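Local coordinates for De Novo Protein OR329 (Artificial gene, PDB 4HXT), which is a computationally designed armadillo-repeat protein with no known natural function, probably made as a repeat scaffold for self-assembling homo-oligomers, at residues 2-5 against 6-10; 39-43 against 44-48; 179-183 against 184-188; 203-206 against 207-211. One frame throughout, in Å; residues are numbered along the deposited sequence.

Contact 1 of 4, residues 2-5 against 6-10; sequences NDVE and KLVKL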
ATOM      1  N   ASN A   2     -37.077  -5.155  -0.587  1.00 42.20           N
ATOM      2  CA  ASN A   2     -36.674  -6.504  -0.958  1.00 45.08           C
ATOM      3  C   ASN A   2     -36.361  -7.241   0.346  1.00 43.78           C
ATOM      4  O   ASN A   2     -36.416  -6.651   1.427  1.00 36.83           O
ATOM      5  CB  ASN A   2     -35.444  -6.481  -1.871  1.00 44.38           C
ATOM      6  CG  ASN A   2     -34.293  -5.686  -1.287  1.00 48.87           C
ATOM      7  OD1 ASN A   2     -33.901  -5.888  -0.139  1.00 43.21           O
ATOM      8  ND2 ASN A   2     -33.738  -4.781  -2.085  1.00 49.86           N
ATOM      9  N   ASP A   3     -36.030  -8.523   0.245  1.00 43.32           N
ATOM     10  CA  ASP A   3     -35.738  -9.338   1.421  1.00 37.47           C
ATOM     11  C   ASP A   3     -34.632  -8.794   2.328  1.00 44.10           C
ATOM     12  O   ASP A   3     -34.762  -8.820   3.554  1.00 39.44           O
ATOM     13  CB  ASP A   3     -35.406 -10.767   0.983  1.00 45.02           C
ATOM     14  CG  ASP A   3     -36.647 -11.554   0.576  1.00 57.37           C
ATOM     15  OD1 ASP A   3     -37.608 -10.939   0.061  1.00 62.17           O
ATOM     16  OD2 ASP A   3     -36.659 -12.790   0.763  1.00 58.36           O
ATOM     17  N   VAL A   4     -33.550  -8.301   1.739  1.00 34.16           N
ATOM     18  CA  VAL A   4     -32.451  -7.765   2.530  1.00 33.20           C
ATOM     19  C   VAL A   4     -32.886  -6.496   3.246  1.00 34.69           C
ATOM     20  O   VAL A   4     -32.558  -6.286   4.414  1.00 34.44           O
ATOM     21  CB  VAL A   4     -31.220  -7.458   1.649  1.00 33.87           C
ATOM     22  CG1 VAL A   4     -30.160  -6.737   2.461  1.00 30.40           C
ATOM     23  CG2 VAL A   4     -30.649  -8.747   1.098  1.00 33.74           C
ATOM     24  N   GLU A   5     -33.637  -5.651   2.547  1.00 27.93           N
ATOM     25  CA  GLU A   5     -34.103  -4.408   3.136  1.00 29.12           C
ATOM     26  C   GLU A   5     -35.020  -4.676   4.325  1.00 31.29           C
ATOM     27  O   GLU A   5     -35.051  -3.898   5.276  1.00 31.03           O
ATOM     28  CB  GLU A   5     -34.812  -3.562   2.077  1.00 34.36           C
ATOM     29  CG  GLU A   5     -33.868  -3.106   0.970  1.00 47.41           C
ATOM     30  CD  GLU A   5     -34.547  -2.260  -0.081  1.00 51.00           C
ATOM     31  OE1 GLU A   5     -35.455  -2.776  -0.766  1.00 50.11           O
ATOM     32  OE2 GLU A   5     -34.170  -1.076  -0.219  1.00 51.45           O
ATOM     33  N   LYS A   6     -35.759  -5.780   4.274  1.00 28.71           N
ATOM     34  CA  LYS A   6     -36.647  -6.144   5.369  1.00 38.50           C
ATOM     35  C   LYS A   6     -35.826  -6.554   6.592  1.00 35.67           C
ATOM     36  O   LYS A   6     -36.132  -6.153   7.714  1.00 31.47           O
ATOM     37  CB  LYS A   6     -37.582  -7.276   4.939  1.00 40.42           C
ATOM     38  CG  LYS A   6     -38.658  -6.822   3.961  1.00 46.15           C
ATOM     39  CD  LYS A   6     -39.607  -7.957   3.599  1.00 46.82           C
ATOM     40  CE  LYS A   6     -40.765  -7.434   2.754  1.00 49.29           C
ATOM     41  NZ  LYS A   6     -41.699  -8.508   2.306  1.00 52.19           N
ATOM     42  N   LEU A   7     -34.781  -7.342   6.373  1.00 28.11           N
ATOM     43  CA  LEU A   7     -33.905  -7.764   7.461  1.00 30.22           C
ATOM     44  C   LEU A   7     -33.284  -6.549   8.139  1.00 29.76           C
ATOM     45  O   LEU A   7     -33.245  -6.462   9.364  1.00 33.53           O
ATOM     46  CB  LEU A   7     -32.790  -8.655   6.913  1.00 33.49           C
ATOM     47  CG  LEU A   7     -32.898 -10.173   7.072  1.00 42.61           C
ATOM     48  CD1 LEU A   7     -34.339 -10.620   6.984  1.00 45.55           C
ATOM     49  CD2 LEU A   7     -32.050 -10.849   6.006  1.00 36.83           C
ATOM     50  N   VAL A   8     -32.790  -5.619   7.327  1.00 30.03           N
ATOM     51  CA  VAL A   8     -32.160  -4.406   7.830  1.00 33.64           C
ATOM     52  C   VAL A   8     -33.139  -3.587   8.662  1.00 35.23           C
ATOM     53  O   VAL A   8     -32.737  -2.865   9.579  1.00 30.66           O
ATOM     54  CB  VAL A   8     -31.626  -3.536   6.667  1.00 31.10           C
ATOM     55  CG1 VAL A   8     -31.173  -2.180   7.192  1.00 27.19           C
ATOM     56  CG2 VAL A   8     -30.466  -4.254   5.970  1.00 26.42           C
ATOM     57  N   LYS A   9     -34.423  -3.696   8.343  1.00 35.47           N
ATOM     58  CA  LYS A   9     -35.434  -2.959   9.089  1.00 31.94           C
ATOM     59  C   LYS A   9     -35.625  -3.604  10.461  1.00 29.76           C
ATOM     60  O   LYS A   9     -35.809  -2.915  11.464  1.00 25.01           O
ATOM     61  CB  LYS A   9     -36.767  -2.947   8.335  1.00 37.37           C
ATOM     62  CG  LYS A   9     -37.757  -1.937   8.893  1.00 46.49           C
ATOM     63  CD  LYS A   9     -39.125  -2.051   8.245  1.00 61.26           C
ATOM     64  CE  LYS A   9     -40.013  -0.884   8.651  1.00 66.98           C
ATOM     65  NZ  LYS A   9     -40.003  -0.672  10.126  1.00 68.56           N
ATOM     66  N   LEU A  10     -35.565  -4.933  10.497  1.00 24.86           N
ATOM     67  CA  LEU A  10     -35.734  -5.682  11.738  1.00 21.59           C
ATOM     68  C   LEU A  10     -34.586  -5.440  12.719  1.00 22.30           C
ATOM     69  O   LEU A  10     -34.708  -5.704  13.918  1.00 24.37           O
ATOM     70  CB  LEU A  10     -35.849  -7.180  11.425  1.00 27.82           C
ATOM     71  CG  LEU A  10     -37.082  -7.575  10.605  1.00 37.19           C
ATOM     72  CD1 LEU A  10     -37.004  -9.041  10.194  1.00 33.50           C
ATOM     73  CD2 LEU A  10     -38.335  -7.311  11.431  1.00 40.15           C
TER

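Contact 2 of 4, residues 39-43 against 44-48; sequences AIVDA and GGVEV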
ATOM      1  N   ALA A  39     -25.716  -6.284  -1.756  1.00 38.54           N
ATOM      2  CA  ALA A  39     -27.137  -6.081  -1.512  1.00 38.31           C
ATOM      3  C   ALA A  39     -27.336  -5.465  -0.128  1.00 33.98           C
ATOM      4  O   ALA A  39     -28.114  -4.525   0.046  1.00 30.86           O
ATOM      5  CB  ALA A  39     -27.872  -7.403  -1.604  1.00 34.15           C
ATOM      6  N   ILE A  40     -26.622  -5.998   0.858  1.00 29.76           N
ATOM      7  CA  ILE A  40     -26.726  -5.492   2.218  1.00 24.51           C
ATOM      8  C   ILE A  40     -26.226  -4.056   2.283  1.00 24.69           C
ATOM      9  O   ILE A  40     -26.840  -3.196   2.925  1.00 29.30           O
ATOM     10  CB  ILE A  40     -25.902  -6.356   3.196  1.00 27.18           C
ATOM     11  CG1 ILE A  40     -26.435  -7.792   3.200  1.00 27.92           C
ATOM     12  CG2 ILE A  40     -25.966  -5.760   4.596  1.00 26.41           C
ATOM     13  CD1 ILE A  40     -25.630  -8.749   4.070  1.00 27.27           C
ATOM     14  N   VAL A  41     -25.111  -3.793   1.606  1.00 24.42           N
ATOM     15  CA  VAL A  41     -24.539  -2.454   1.604  1.00 23.62           C
ATOM     16  C   VAL A  41     -25.476  -1.434   0.966  1.00 27.38           C
ATOM     17  O   VAL A  41     -25.689  -0.349   1.513  1.00 27.88           O
ATOM     18  CB  VAL A  41     -23.188  -2.428   0.863  1.00 26.83           C
ATOM     19  CG1 VAL A  41     -22.676  -1.001   0.775  1.00 26.32           C
ATOM     20  CG2 VAL A  41     -22.173  -3.307   1.597  1.00 28.78           C
ATOM     21  N   ASP A  42     -26.034  -1.781  -0.188  1.00 31.16           N
ATOM     22  CA  ASP A  42     -26.943  -0.875  -0.880  1.00 36.92           C
ATOM     23  C   ASP A  42     -28.217  -0.655  -0.075  1.00 36.18           C
ATOM     24  O   ASP A  42     -28.880   0.371  -0.216  1.00 33.98           O
ATOM     25  CB  ASP A  42     -27.295  -1.421  -2.267  1.00 49.87           C
ATOM     26  CG  ASP A  42     -26.083  -1.555  -3.169  1.00 54.03           C
ATOM     27  OD1 ASP A  42     -25.207  -0.666  -3.128  1.00 52.93           O
ATOM     28  OD2 ASP A  42     -26.014  -2.546  -3.928  1.00 50.93           O
ATOM     29  N   ALA A  43     -28.552  -1.621   0.777  1.00 32.36           N
ATOM     30  CA  ALA A  43     -29.748  -1.525   1.608  1.00 31.94           C
ATOM     31  C   ALA A  43     -29.501  -0.692   2.869  1.00 30.20           C
ATOM     32  O   ALA A  43     -30.389  -0.551   3.711  1.00 30.57           O
ATOM     33  CB  ALA A  43     -30.230  -2.923   1.984  1.00 30.33           C
ATOM     34  N   GLY A  44     -28.294  -0.143   2.993  1.00 27.77           N
ATOM     35  CA  GLY A  44     -27.956   0.666   4.153  1.00 26.43           C
ATOM     36  C   GLY A  44     -27.684  -0.148   5.409  1.00 26.15           C
ATOM     37  O   GLY A  44     -27.664   0.394   6.517  1.00 28.66           O
ATOM     38  N   GLY A  45     -27.455  -1.447   5.235  1.00 27.14           N
ATOM     39  CA  GLY A  45     -27.208  -2.330   6.361  1.00 23.58           C
ATOM     40  C   GLY A  45     -25.983  -2.039   7.210  1.00 26.07           C
ATOM     41  O   GLY A  45     -26.013  -2.240   8.418  1.00 18.07           O
ATOM     42  N   VAL A  46     -24.902  -1.575   6.590  1.00 24.77           N
ATOM     43  CA  VAL A  46     -23.678  -1.270   7.323  1.00 22.63           C
ATOM     44  C   VAL A  46     -23.908  -0.203   8.395  1.00 25.25           C
ATOM     45  O   VAL A  46     -23.555  -0.402   9.552  1.00 27.33           O
ATOM     46  CB  VAL A  46     -22.560  -0.794   6.365  1.00 24.22           C
ATOM     47  CG1 VAL A  46     -21.345  -0.320   7.154  1.00 23.19           C
ATOM     48  CG2 VAL A  46     -22.180  -1.917   5.414  1.00 26.85           C
ATOM     49  N   GLU A  47     -24.493   0.929   8.003  1.00 23.96           N
ATOM     50  CA  GLU A  47     -24.769   2.017   8.935  1.00 19.00           C
ATOM     51  C   GLU A  47     -25.574   1.503  10.122  1.00 18.77           C
ATOM     52  O   GLU A  47     -25.251   1.790  11.271  1.00 23.44           O
ATOM     53  CB  GLU A  47     -25.557   3.144   8.253  1.00 29.73           C
ATOM     54  CG  GLU A  47     -24.747   4.103   7.384  1.00 45.91           C
ATOM     55  CD  GLU A  47     -24.331   3.497   6.058  1.00 63.29           C
ATOM     56  OE1 GLU A  47     -24.741   2.360   5.757  1.00 62.92           O
ATOM     57  OE2 GLU A  47     -23.594   4.165   5.306  1.00 75.69           O
ATOM     58  N   VAL A  48     -26.620   0.735   9.838  1.00 19.43           N
ATOM     59  CA  VAL A  48     -27.483   0.203  10.887  1.00 22.75           C
ATOM     60  C   VAL A  48     -26.730  -0.800  11.762  1.00 23.52           C
ATOM     61  O   VAL A  48     -26.878  -0.793  12.980  1.00 21.94           O
ATOM     62  CB  VAL A  48     -28.734  -0.469  10.278  1.00 22.92           C
ATOM     63  CG1 VAL A  48     -29.628  -1.022  11.373  1.00 24.41           C
ATOM     64  CG2 VAL A  48     -29.494   0.539   9.410  1.00 30.54           C
TER
HETATM   65  O   HOH W   1     -24.872  -0.186   3.966  1.00 25.66           O

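Contact 3 of 4, residues 179-183 against 184-188; sequences LTSTD and SEVQK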
ATOM      1  N   LEU A 179       5.878 -16.459  18.815  1.00 22.44           N
ATOM      2  CA  LEU A 179       6.471 -17.378  17.849  1.00 24.01           C
ATOM      3  C   LEU A 179       6.649 -18.769  18.449  1.00 32.20           C
ATOM      4  O   LEU A 179       6.727 -19.757  17.721  1.00 32.74           O
ATOM      5  CB  LEU A 179       7.826 -16.860  17.361  1.00 19.47           C
ATOM      6  CG  LEU A 179       7.790 -15.697  16.369  1.00 22.95           C
ATOM      7  CD1 LEU A 179       9.208 -15.335  15.963  1.00 21.41           C
ATOM      8  CD2 LEU A 179       6.962 -16.090  15.144  1.00 21.16           C
ATOM      9  N   THR A 180       6.718 -18.846  19.775  1.00 32.00           N
ATOM     10  CA  THR A 180       6.879 -20.132  20.442  1.00 35.79           C
ATOM     11  C   THR A 180       5.597 -20.570  21.146  1.00 36.90           C
ATOM     12  O   THR A 180       5.629 -21.382  22.070  1.00 39.62           O
ATOM     13  CB  THR A 180       8.026 -20.097  21.467  1.00 36.54           C
ATOM     14  OG1 THR A 180       7.771 -19.080  22.443  1.00 36.00           O
ATOM     15  CG2 THR A 180       9.348 -19.814  20.768  1.00 35.85           C
ATOM     16  N   SER A 181       4.469 -20.023  20.704  1.00 33.88           N
ATOM     17  CA  SER A 181       3.177 -20.379  21.277  1.00 36.82           C
ATOM     18  C   SER A 181       2.826 -21.805  20.862  1.00 32.96           C
ATOM     19  O   SER A 181       3.183 -22.239  19.767  1.00 31.85           O
ATOM     20  CB  SER A 181       2.092 -19.428  20.768  1.00 34.66           C
ATOM     21  OG  SER A 181       0.803 -19.913  21.097  1.00 38.00           O
ATOM     22  N   THR A 182       2.133 -22.533  21.734  1.00 37.89           N
ATOM     23  CA  THR A 182       1.736 -23.903  21.418  1.00 39.21           C
ATOM     24  C   THR A 182       0.503 -23.895  20.526  1.00 38.98           C
ATOM     25  O   THR A 182       0.127 -24.921  19.960  1.00 38.18           O
ATOM     26  CB  THR A 182       1.428 -24.724  22.691  1.00 37.20           C
ATOM     27  OG1 THR A 182       0.499 -24.013  23.516  1.00 40.63           O
ATOM     28  CG2 THR A 182       2.702 -24.987  23.468  1.00 39.62           C
ATOM     29  N   ASP A 183      -0.127 -22.730  20.405  1.00 39.21           N
ATOM     30  CA  ASP A 183      -1.303 -22.596  19.557  1.00 35.63           C
ATOM     31  C   ASP A 183      -0.801 -22.406  18.133  1.00 39.00           C
ATOM     32  O   ASP A 183      -0.336 -21.324  17.771  1.00 33.31           O
ATOM     33  CB  ASP A 183      -2.138 -21.384  19.972  1.00 41.02           C
ATOM     34  CG  ASP A 183      -3.480 -21.337  19.267  1.00 47.19           C
ATOM     35  OD1 ASP A 183      -3.521 -21.590  18.043  1.00 44.85           O
ATOM     36  OD2 ASP A 183      -4.495 -21.042  19.934  1.00 52.74           O
ATOM     37  N   SER A 184      -0.891 -23.464  17.335  1.00 38.51           N
ATOM     38  CA  SER A 184      -0.434 -23.429  15.951  1.00 38.92           C
ATOM     39  C   SER A 184      -0.899 -22.189  15.191  1.00 31.94           C
ATOM     40  O   SER A 184      -0.086 -21.457  14.632  1.00 37.22           O
ATOM     41  CB  SER A 184      -0.906 -24.685  15.217  1.00 45.71           C
ATOM     42  OG  SER A 184      -0.485 -24.666  13.866  1.00 52.30           O
ATOM     43  N   GLU A 185      -2.207 -21.967  15.158  1.00 34.42           N
ATOM     44  CA  GLU A 185      -2.772 -20.818  14.458  1.00 35.39           C
ATOM     45  C   GLU A 185      -2.145 -19.494  14.895  1.00 35.75           C
ATOM     46  O   GLU A 185      -1.859 -18.636  14.063  1.00 31.92           O
ATOM     47  CB  GLU A 185      -4.285 -20.775  14.674  1.00 53.24           C
ATOM     48  CG  GLU A 185      -5.080 -21.518  13.614  1.00 68.50           C
ATOM     49  CD  GLU A 185      -6.384 -22.079  14.144  1.00 86.52           C
ATOM     50  OE1 GLU A 185      -6.962 -21.480  15.075  1.00 92.19           O
ATOM     51  OE2 GLU A 185      -6.839 -23.119  13.619  1.00 94.38           O
ATOM     52  N   VAL A 186      -1.932 -19.335  16.198  1.00 32.27           N
ATOM     53  CA  VAL A 186      -1.335 -18.117  16.739  1.00 21.98           C
ATOM     54  C   VAL A 186       0.099 -17.959  16.248  1.00 32.58           C
ATOM     55  O   VAL A 186       0.515 -16.874  15.836  1.00 26.98           O
ATOM     56  CB  VAL A 186      -1.341 -18.139  18.285  1.00 25.62           C
ATOM     57  CG1 VAL A 186      -0.508 -16.991  18.836  1.00 27.25           C
ATOM     58  CG2 VAL A 186      -2.771 -18.033  18.794  1.00 28.03           C
ATOM     59  N   GLN A 187       0.846 -19.057  16.285  1.00 29.07           N
ATOM     60  CA  GLN A 187       2.234 -19.052  15.852  1.00 24.80           C
ATOM     61  C   GLN A 187       2.347 -18.679  14.377  1.00 22.38           C
ATOM     62  O   GLN A 187       3.198 -17.877  13.988  1.00 23.34           O
ATOM     63  CB  GLN A 187       2.840 -20.432  16.106  1.00 23.45           C
ATOM     64  CG  GLN A 187       4.289 -20.578  15.719  1.00 30.09           C
ATOM     65  CD  GLN A 187       4.818 -21.961  16.053  1.00 35.33           C
ATOM     66  OE1 GLN A 187       4.229 -22.968  15.668  1.00 35.01           O
ATOM     67  NE2 GLN A 187       5.933 -22.014  16.770  1.00 33.95           N
ATOM     68  N   LYS A 188       1.479 -19.258  13.555  1.00 20.28           N
ATOM     69  CA  LYS A 188       1.479 -18.980  12.126  1.00 28.76           C
ATOM     70  C   LYS A 188       1.228 -17.494  11.853  1.00 28.20           C
ATOM     71  O   LYS A 188       1.916 -16.882  11.040  1.00 20.40           O
ATOM     72  CB  LYS A 188       0.414 -19.844  11.437  1.00 35.57           C
ATOM     73  CG  LYS A 188       0.632 -21.340  11.667  1.00 43.54           C
ATOM     74  CD  LYS A 188      -0.543 -22.199  11.203  1.00 46.92           C
ATOM     75  CE  LYS A 188      -0.675 -22.213   9.695  1.00 56.48           C
ATOM     76  NZ  LYS A 188      -1.743 -23.153   9.253  1.00 59.98           N
TER
HETATM   77  O   HOH W   2       2.552 -23.852  17.738  1.00 51.39           O

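Contact 4 of 4, residues 203-206 against 207-211; sequences SAIK and AIVDA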
ATOM      1  N   SER A 203      13.969   0.653  10.700  1.00 20.86           N
ATOM      2  CA  SER A 203      13.704   0.802  12.130  1.00 22.86           C
ATOM      3  C   SER A 203      12.905  -0.386  12.664  1.00 24.47           C
ATOM      4  O   SER A 203      13.027  -0.753  13.831  1.00 19.06           O
ATOM      5  CB  SER A 203      12.937   2.101  12.401  1.00 28.58           C
ATOM      6  OG  SER A 203      11.701   2.107  11.712  1.00 31.66           O
ATOM      7  N   ALA A 204      12.077  -0.976  11.807  1.00 20.77           N
ATOM      8  CA  ALA A 204      11.277  -2.128  12.204  1.00 19.88           C
ATOM      9  C   ALA A 204      12.192  -3.347  12.314  1.00 21.69           C
ATOM     10  O   ALA A 204      12.003  -4.193  13.184  1.00 17.87           O
ATOM     11  CB  ALA A 204      10.171  -2.381  11.177  1.00 21.02           C
ATOM     12  N   ILE A 205      13.184  -3.433  11.430  1.00 18.97           N
ATOM     13  CA  ILE A 205      14.136  -4.544  11.458  1.00 25.22           C
ATOM     14  C   ILE A 205      14.905  -4.472  12.770  1.00 26.55           C
ATOM     15  O   ILE A 205      15.119  -5.478  13.445  1.00 25.45           O
ATOM     16  CB  ILE A 205      15.151  -4.459  10.292  1.00 22.77           C
ATOM     17  CG1 ILE A 205      14.413  -4.523   8.951  1.00 32.42           C
ATOM     18  CG2 ILE A 205      16.172  -5.599  10.397  1.00 20.11           C
ATOM     19  CD1 ILE A 205      13.628  -5.793   8.741  1.00 28.73           C
ATOM     20  N   LYS A 206      15.316  -3.262  13.126  1.00 22.08           N
ATOM     21  CA  LYS A 206      16.049  -3.030  14.362  1.00 21.94           C
ATOM     22  C   LYS A 206      15.238  -3.523  15.573  1.00 22.92           C
ATOM     23  O   LYS A 206      15.782  -4.139  16.493  1.00 20.72           O
ATOM     24  CB  LYS A 206      16.356  -1.534  14.468  1.00 28.32           C
ATOM     25  CG  LYS A 206      17.227  -1.129  15.634  1.00 26.44           C
ATOM     26  CD  LYS A 206      16.398  -0.724  16.826  1.00 32.73           C
ATOM     27  CE  LYS A 206      17.236   0.087  17.803  1.00 30.49           C
ATOM     28  NZ  LYS A 206      16.423   0.515  18.965  1.00 32.33           N
ATOM     29  N   ALA A 207      13.934  -3.263  15.567  1.00 20.23           N
ATOM     30  CA  ALA A 207      13.068  -3.703  16.666  1.00 20.91           C
ATOM     31  C   ALA A 207      13.057  -5.236  16.742  1.00 19.76           C
ATOM     32  O   ALA A 207      13.132  -5.825  17.827  1.00 21.14           O
ATOM     33  CB  ALA A 207      11.649  -3.177  16.459  1.00 21.77           C
ATOM     34  N   ILE A 208      12.970  -5.880  15.583  1.00 21.29           N
ATOM     35  CA  ILE A 208      12.974  -7.339  15.526  1.00 19.93           C
ATOM     36  C   ILE A 208      14.287  -7.870  16.086  1.00 22.26           C
ATOM     37  O   ILE A 208      14.301  -8.809  16.884  1.00 18.62           O
ATOM     38  CB  ILE A 208      12.799  -7.846  14.080  1.00 17.77           C
ATOM     39  CG1 ILE A 208      11.399  -7.484  13.576  1.00 17.88           C
ATOM     40  CG2 ILE A 208      13.028  -9.359  14.023  1.00 23.13           C
ATOM     41  CD1 ILE A 208      11.151  -7.855  12.140  1.00 22.39           C
ATOM     42  N   VAL A 209      15.391  -7.267  15.665  1.00 19.87           N
ATOM     43  CA  VAL A 209      16.703  -7.676  16.146  1.00 24.24           C
ATOM     44  C   VAL A 209      16.802  -7.510  17.666  1.00 25.60           C
ATOM     45  O   VAL A 209      17.276  -8.415  18.360  1.00 22.18           O
ATOM     46  CB  VAL A 209      17.829  -6.861  15.452  1.00 24.18           C
ATOM     47  CG1 VAL A 209      19.179  -7.132  16.130  1.00 23.02           C
ATOM     48  CG2 VAL A 209      17.905  -7.247  13.975  1.00 21.14           C
ATOM     49  N   ASP A 210      16.344  -6.366  18.178  1.00 21.04           N
ATOM     50  CA  ASP A 210      16.387  -6.094  19.616  1.00 26.01           C
ATOM     51  C   ASP A 210      15.571  -7.098  20.407  1.00 29.62           C
ATOM     52  O   ASP A 210      15.947  -7.480  21.512  1.00 24.35           O
ATOM     53  CB  ASP A 210      15.850  -4.695  19.947  1.00 23.40           C
ATOM     54  CG  ASP A 210      16.717  -3.578  19.399  1.00 33.31           C
ATOM     55  OD1 ASP A 210      17.925  -3.799  19.166  1.00 33.93           O
ATOM     56  OD2 ASP A 210      16.181  -2.464  19.222  1.00 38.40           O
ATOM     57  N   ALA A 211      14.435  -7.502  19.852  1.00 24.54           N
ATOM     58  CA  ALA A 211      13.573  -8.464  20.520  1.00 25.33           C
ATOM     59  C   ALA A 211      14.179  -9.867  20.472  1.00 24.58           C
ATOM     60  O   ALA A 211      13.629 -10.804  21.043  1.00 27.04           O
ATOM     61  CB  ALA A 211      12.192  -8.465  19.866  1.00 29.84           C
TER

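Contact 1 of 4, residues 2-5 against 6-10
Lys6 N reaches back to Asn2 O at 3.0 Å, Leu7 N to Asp3 O and Val8 N to Val4 O, so that the backbone of 2-5 runs straight into 6-10 as the opening turns of helix 3-10. The motif at its start is a capping box, formed by Asn2 at the N-cap and Glu5 three residues on. Asn2 turns its amide back over the first turn, and OD1 accepts from Glu5 N at 2.7 Å, an N-H that has no earlier helical carbonyl to use. Glu5 returns the favour: its OE1 takes the hydrogen of Asn2 N at 2.9 Å through the anti lone pair, the one facing away from OE2. The pairing suits both residue types, since asparagine is short enough to fold onto its own turn and glutamate is long enough to span it. A carboxylate near the N-terminal end of a helix should also be favoured by the helix dipole.

On another face the contact is apolar. Val4 CG1 and Val8 CG2, one turn apart on the same face of the helix, approach loosely at 4.3 Å; Val4 also packs onto Ala39 and Ile40 of helix 34-42. Leu7 faces helix 16-30, touching Leu26 and Ile29. Lys6 belongs to the exposed side, where its long chain runs extended past the cap. With CG beside its own backbone N (chi1 -72°), that chain starts back along the first turn, and its CG packs 3.4 Å from Asn2 O.

Contact 2 of 4, residues 39-43 against 44-48
Val41 and Val46 lie side by side across the bend between helix 34-42 and helix 45-52, their side chains pointing the same way and meeting through CG2 of each at 4.1 Å. In both valines CG1 lies anti to the backbone N (chi1 175° in Val41 and 173° in Val46), which leaves CG2 beside N and turns matching branches together. The pair then presents one apolar patch to helix 76-84, where both touch Ala81. Ile40 points to another side: it packs on Leu26 and Ile29 of helix 16-30, while its CG2 rests 4.1 Å from Gly45 CA. With only hydrogens on its CA, Gly45 lets that methyl come this close.

The backbone between these side chains is a Schellman motif. Gly45 N donates to Ile40 O at 3.0 Å and Gly44 N to Val41 O at 3.0 Å, the latter approaching from well above the carbonyl plane. Gly44 leaves helical geometry after helix 34-42, with phi of 76°, a conformation easy for glycine, and at once serves as N-cap of the next helix. Small Ala43 beside it packs against Val4 and Glu5 of helix 3-10.

A water bridges the two helix ends. It donates to Val41 O at 2.6 Å and to Glu47 OE1, and accepts from Val46 N at 3.0 Å, an N-H in the first turn of helix 45-52. The chemistry implies a division of labour: glycines and backbone bonds make the sharp turn, a pair of valine methyls packs along one side, and a water held by three bonds serves polar groups of both helices.

Contact 3 of 4, residues 179-183 against 184-188
Gln187 stretches from the first turn of helix 184-197 back across the preceding loop, and its NE2 donates to Leu179 O at 2.6 Å. The bond is nearly straight, 165° at the hydrogen, and the carbonyl oxygen lies close to the plane of the amide. An extended chain, with CG opposite the backbone N (chi1 -179°), gives glutamine the length for this span. The same crossing lays its CG 3.3 Å from Leu179 O, whereas the Leu179 side chain turns the other way and is buried against Ala190, Ala191 and Leu194 of helix 184-197 and Val216 of helix 213-219.

Packing is also close at the helix start. Val186 CG2 sits 3.4 Å from Asp183 CG, the two side chains crossing at about a right angle, and Val186 CG1 lies 3.9 Å from Ser181 OG. Ser181 bends inward, and its hydroxyl accepts from Asp183 N at 3.0 Å, an ST turn that holds the chain just ahead of the helix.

The other side is looser and wetter. A water donates to Ser181 O and to Gln187 OE1 (2.8 Å), so both ends of the glutamine amide have a partner. Thr180 and Thr182 are exposed, polar residues fitting a loop surface. Glu185 is exposed too; its OE1 is 4.5 Å from Asp183 OD1, a like-charge proximity that a weak, long ion pair with Lys146 may ease.

Asp183 is the N-cap: its OD1 takes a weak bond from Val186 N at 3.3 Å, while its backbone O accepts from Gln187 N. A serine-led ST turn running into an aspartate N-cap here joins two consecutive helices of an armadillo repeat.

Contact 4 of 4, residues 203-206 against 207-211
Helix 202-210, a short helix in the last armadillo repeat range of the chain, carries an i to i+4 salt bridge on its exposed face, between Lys206 and Asp210. Lys206 NZ lies 3.0 Å from Asp210 OD2, and the hydrogen bond within the pair is weak. The side chains cross obliquely. Lysine sends CG away from its backbone N (chi1 -175°) and then kinks about CB-CG (chi2 -93°), which swings the chain down the helix. Its CD and CE crowd OD2 as closely as NZ does, so the exact placing of this exposed lysine is doubtful. Asp210 meets it with a short side chain, suited to a partner one turn earlier. A negative charge near the C-terminal end of a helix would probably be disfavoured, close to Lys206 O as well, and the lysine probably offsets this.

Beneath, the backbone is regular: Asp210 N donates to Lys206 O at 2.8 Å, Val209 N to Ile205 O at 2.9 Å and Ile208 N to Ala204 O at 3.1 Å.

The face turned to the neighbouring helices is apolar. Ile205 CG2 stands 4.3 Å from CG2 of Val209, an exposed residue at its outer border, and Ile205 continues onto Ala198. Ile208 lays CG1 3.4 Å from Ala204 O and reaches Val172 of helix 171-178 and Ile197 of helix 184-197. Alanines at 204 and 207 allow close approach: both touch Val167 of helix 160-168.

Charged residues outward, alanine and isoleucine inward and Val209 at the surface make this an amphipathic helix, stacked on the preceding helices in the manner of an armadillo solenoid.

From the N terminus, contact 1 starts helix 3-10, and contact 2 turns the chain from helix 34-42 into helix 45-52. These two touch: Val4 and Glu5 pack on Ile40 and Ala43, and Val8 on Gly45, tying the first helix to the bend between two later ones. Contact 3 closes the loop between helix 171-178 and helix 184-197, far along the solenoid, its centre about 36 Å from that of contact 2. Contact 4 lies within the next helix, 202-210; its nearest atoms are about 7 Å from contact 3, without touching. All four follow in series, none nested or crossed, with contacts 1 and 4 about 50 Å apart between centres.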